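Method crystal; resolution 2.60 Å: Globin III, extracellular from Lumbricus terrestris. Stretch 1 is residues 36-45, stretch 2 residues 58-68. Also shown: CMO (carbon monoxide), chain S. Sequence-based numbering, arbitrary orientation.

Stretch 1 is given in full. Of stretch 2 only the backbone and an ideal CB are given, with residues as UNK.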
# COMPACT_ATOMS: atom_id res chain seq x y z
N GLY C 36 -36.01 -12.64 -0.65
CA GLY C 36 -37.44 -12.31 -0.61
C GLY C 36 -38.26 -13.28 0.20
O GLY C 36 -39.11 -12.87 1.00
N ARG C 37 -38.00 -14.57 0.01
CA ARG C 37 -38.62 -15.61 0.83
C ARG C 37 -38.33 -15.35 2.31
O ARG C 37 -39.26 -15.34 3.13
CB ARG C 37 -38.13 -16.99 0.38
CG ARG C 37 -38.94 -18.17 0.92
CD ARG C 37 -38.29 -18.81 2.14
NE ARG C 37 -38.31 -20.27 2.07
CZ ARG C 37 -37.83 -20.98 1.05
NH1 ARG C 37 -37.29 -20.38 -0.01
NH2 ARG C 37 -37.88 -22.31 1.09
N LEU C 38 -37.06 -15.13 2.65
CA LEU C 38 -36.67 -14.84 4.02
C LEU C 38 -37.46 -13.66 4.58
O LEU C 38 -38.06 -13.76 5.66
CB LEU C 38 -35.17 -14.57 4.11
CG LEU C 38 -34.70 -14.04 5.46
CD1 LEU C 38 -33.95 -15.12 6.23
CD2 LEU C 38 -33.83 -12.81 5.27
N LEU C 39 -37.48 -12.55 3.85
CA LEU C 39 -38.19 -11.34 4.28
C LEU C 39 -39.67 -11.56 4.56
O LEU C 39 -40.16 -11.24 5.64
CB LEU C 39 -38.01 -10.20 3.27
CG LEU C 39 -36.58 -9.73 3.00
CD1 LEU C 39 -36.54 -8.82 1.77
CD2 LEU C 39 -35.95 -9.04 4.21
N LEU C 40 -40.40 -12.11 3.59
CA LEU C 40 -41.84 -12.31 3.76
C LEU C 40 -42.14 -13.35 4.83
O LEU C 40 -43.06 -13.17 5.64
CB LEU C 40 -42.48 -12.68 2.43
CG LEU C 40 -42.40 -11.59 1.36
CD1 LEU C 40 -42.95 -12.11 0.04
CD2 LEU C 40 -43.17 -10.33 1.78
N THR C 41 -41.36 -14.42 4.84
CA THR C 41 -41.48 -15.45 5.87
C THR C 41 -41.38 -14.86 7.27
O THR C 41 -42.20 -15.16 8.14
CB THR C 41 -40.42 -16.55 5.64
OG1 THR C 41 -40.98 -17.58 4.80
CG2 THR C 41 -40.09 -17.31 6.93
N LYS C 42 -40.37 -14.00 7.48
CA LYS C 42 -40.17 -13.31 8.75
C LYS C 42 -41.34 -12.38 9.03
O LYS C 42 -41.80 -12.26 10.17
CB LYS C 42 -38.84 -12.54 8.73
CG LYS C 42 -38.46 -11.82 10.03
CD LYS C 42 -37.87 -12.75 11.09
CE LYS C 42 -37.36 -11.96 12.30
NZ LYS C 42 -38.43 -11.16 12.98
N LEU C 43 -41.84 -11.72 7.98
CA LEU C 43 -43.00 -10.85 8.11
C LEU C 43 -44.21 -11.62 8.63
O LEU C 43 -44.87 -11.18 9.57
CB LEU C 43 -43.33 -10.14 6.79
CG LEU C 43 -44.55 -9.21 6.81
CD1 LEU C 43 -44.29 -7.95 7.66
CD2 LEU C 43 -44.92 -8.81 5.40
N ALA C 44 -44.49 -12.78 8.02
CA ALA C 44 -45.64 -13.60 8.42
C ALA C 44 -45.47 -14.17 9.84
O ALA C 44 -46.44 -14.28 10.59
CB ALA C 44 -45.87 -14.72 7.42
N LYS C 45 -44.23 -14.52 10.19
CA LYS C 45 -43.89 -14.97 11.53
C LYS C 45 -44.29 -13.94 12.58
O LYS C 45 -44.86 -14.30 13.62
CB LYS C 45 -42.39 -15.24 11.63
CG LYS C 45 -41.95 -15.95 12.93
CD LYS C 45 -41.70 -17.45 12.72
CE LYS C 45 -42.93 -18.19 12.16
NZ LYS C 45 -42.62 -19.63 11.87
N UNK C 58 -49.31 -19.08 -2.35
CA UNK C 58 -48.87 -20.34 -1.76
C UNK C 58 -47.66 -20.17 -0.82
O UNK C 58 -46.70 -20.93 -0.88
CB UNK C 58 -48.52 -21.33 -2.87
N UNK C 59 -47.73 -19.16 0.05
CA UNK C 59 -46.71 -18.97 1.07
C UNK C 59 -46.61 -20.24 1.92
O UNK C 59 -45.56 -20.52 2.50
CB UNK C 59 -47.03 -17.75 1.94
N UNK C 60 -47.71 -21.00 1.96
CA UNK C 60 -47.77 -22.27 2.66
C UNK C 60 -46.62 -23.17 2.23
O UNK C 60 -46.08 -23.93 3.04
CB UNK C 60 -49.11 -22.96 2.41
N UNK C 61 -46.25 -23.06 0.97
CA UNK C 61 -45.12 -23.80 0.44
C UNK C 61 -44.06 -22.80 -0.02
O UNK C 61 -43.82 -22.65 -1.22
CB UNK C 61 -45.55 -24.72 -0.71
N UNK C 62 -43.44 -22.14 0.95
CA UNK C 62 -42.44 -21.09 0.70
C UNK C 62 -41.43 -21.42 -0.41
O UNK C 62 -41.03 -20.52 -1.16
CB UNK C 62 -41.68 -20.81 1.99
N UNK C 63 -41.04 -22.68 -0.51
CA UNK C 63 -40.05 -23.10 -1.50
C UNK C 63 -40.68 -23.38 -2.86
O UNK C 63 -39.97 -23.60 -3.85
CB UNK C 63 -39.31 -24.35 -1.01
N UNK C 64 -42.01 -23.38 -2.91
CA UNK C 64 -42.76 -23.73 -4.12
C UNK C 64 -42.54 -22.76 -5.27
O UNK C 64 -42.08 -21.64 -5.05
CB UNK C 64 -44.25 -23.80 -3.80
N UNK C 65 -42.86 -23.18 -6.50
CA UNK C 65 -42.73 -22.29 -7.66
C UNK C 65 -43.63 -21.05 -7.58
O UNK C 65 -43.22 -19.97 -8.02
CB UNK C 65 -43.05 -23.07 -8.94
N UNK C 66 -44.82 -21.20 -7.02
CA UNK C 66 -45.75 -20.09 -6.82
C UNK C 66 -45.14 -18.97 -5.98
O UNK C 66 -45.02 -17.83 -6.44
CB UNK C 66 -47.03 -20.60 -6.15
N UNK C 67 -44.75 -19.31 -4.76
CA UNK C 67 -44.20 -18.33 -3.84
C UNK C 67 -42.88 -17.76 -4.36
O UNK C 67 -42.62 -16.57 -4.23
CB UNK C 67 -44.00 -18.96 -2.46
N UNK C 68 -42.08 -18.63 -4.97
CA UNK C 68 -40.83 -18.23 -5.60
C UNK C 68 -41.02 -17.10 -6.60
O UNK C 68 -40.33 -16.08 -6.52
CB UNK C 68 -40.19 -19.43 -6.30
C CMO S . -45.02 -8.42 -1.81
O CMO S . -44.34 -9.23 -1.21

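Stretch 1 is one run of helix, offering R37, L40, T41 and A44 to a stretch that turns and then starts its own helix.

Position 58 has a positive phi (65°), which glycine, asparagine or aspartate tolerate best, and its CB lies out of reach of the helix. It is D58, whose OD1 accepts a hydrogen bond from a later side chain.

Position 59 points toward stretch 1, yet no atom of that stretch lies within 5.5 Å of the ideal CB. A side chain must therefore be long to arrive, and the methyl of A44 favours an apolar one: leucine, isoleucine or methionine. It is I59, both chi angles t, its CD1 4.2 Å from A44 CB.

Position 60 is out of reach and takes almost any polar residue; it is E60. Position 61 points away and opens a type I turn, so a polar side chain that braces its own loop would suit. H61 does this, its ND1 donating to D58 OD1 at 2.7 Å.

At position 62 the backbone draws nearest, its CA 6.7 Å from the CA of R37. The ideal CB points toward the helix, already 3.4 Å from R37 NE and 4.3 Å from T41 OG1, so a small residue, alanine, serine or glycine, is the natural reading. Across the two stretches, the methyl of A62 meets these two residues.

Position 63 points sideways, its ideal CB a tight 3.3 Å from R37 NH2. The nearby positive charge recommends aspartate or glutamate, though a neutral polar residue could serve. In E63 the carboxylate is near without forming a salt bridge: R37 NH2 to E63 OE1 is 4.1 Å.

Position 64 ends the turn and sits at the N-cap position of the following helix. Its phi/psi of -65/162 does not demand glycine, but an ideal CB would clash with O of 61 at 2.9 Å. G64 avoids this.

Position 65, at phi -62° in the helix's first turn, accepts proline readily, and is P65. Position 66 is out of reach; K66 is one of many that fit.

Position 67 points toward the helix across a gap too wide for a small residue, with L40 beyond. Phenylalanine or methionine could span it. F67 does: its CZ meets L40 CD1 at 3.8 Å, while R37 CG sits at the ring edge.

Position 68 points sideways, with the backbone O of 64 within reach of a short donor, so serine or threonine would suit; S68 OG donates to G64 O at 2.9 Å.

Stretch 2, residues 58-68: DIEHAEGPKFS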
# COMPACT_ATOMS: atom_id res chain seq x y z
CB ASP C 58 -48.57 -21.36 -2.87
CG ASP C 58 -48.51 -22.79 -2.36
OD1 ASP C 58 -49.18 -23.10 -1.35
OD2 ASP C 58 -47.82 -23.67 -2.92
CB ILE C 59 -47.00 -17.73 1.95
CG1 ILE C 59 -45.80 -17.41 2.85
CG2 ILE C 59 -48.28 -17.91 2.78
CD1 ILE C 59 -45.83 -16.03 3.47
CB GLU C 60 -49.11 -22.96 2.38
CG GLU C 60 -49.41 -24.16 3.26
CD GLU C 60 -50.71 -24.85 2.89
OE1 GLU C 60 -51.19 -25.67 3.69
OE2 GLU C 60 -51.26 -24.56 1.79
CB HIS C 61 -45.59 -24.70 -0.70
CG HIS C 61 -46.71 -25.62 -0.32
ND1 HIS C 61 -48.01 -25.19 -0.18
CD2 HIS C 61 -46.71 -26.94 -0.04
CE1 HIS C 61 -48.77 -26.21 0.17
NE2 HIS C 61 -48.01 -27.28 0.26
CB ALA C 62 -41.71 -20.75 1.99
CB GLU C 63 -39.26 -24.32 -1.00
CG GLU C 63 -40.05 -25.62 -0.85
CD GLU C 63 -41.18 -25.55 0.18
OE1 GLU C 63 -40.95 -25.04 1.31
OE2 GLU C 63 -42.29 -26.02 -0.13
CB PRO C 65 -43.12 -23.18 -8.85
CG PRO C 65 -43.91 -24.30 -8.25
CD PRO C 65 -43.35 -24.52 -6.88
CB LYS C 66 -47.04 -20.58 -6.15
CG LYS C 66 -48.12 -21.06 -7.10
CD LYS C 66 -49.17 -19.98 -7.33
CE LYS C 66 -50.19 -20.37 -8.40
NZ LYS C 66 -50.90 -21.67 -8.10
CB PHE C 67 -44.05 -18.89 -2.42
CG PHE C 67 -43.89 -17.82 -1.37
CD1 PHE C 67 -44.89 -16.86 -1.19
CD2 PHE C 67 -42.74 -17.74 -0.59
CE1 PHE C 67 -44.76 -15.85 -0.25
CE2 PHE C 67 -42.60 -16.74 0.36
CZ PHE C 67 -43.61 -15.79 0.54
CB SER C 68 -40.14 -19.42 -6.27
OG SER C 68 -39.53 -20.27 -5.30
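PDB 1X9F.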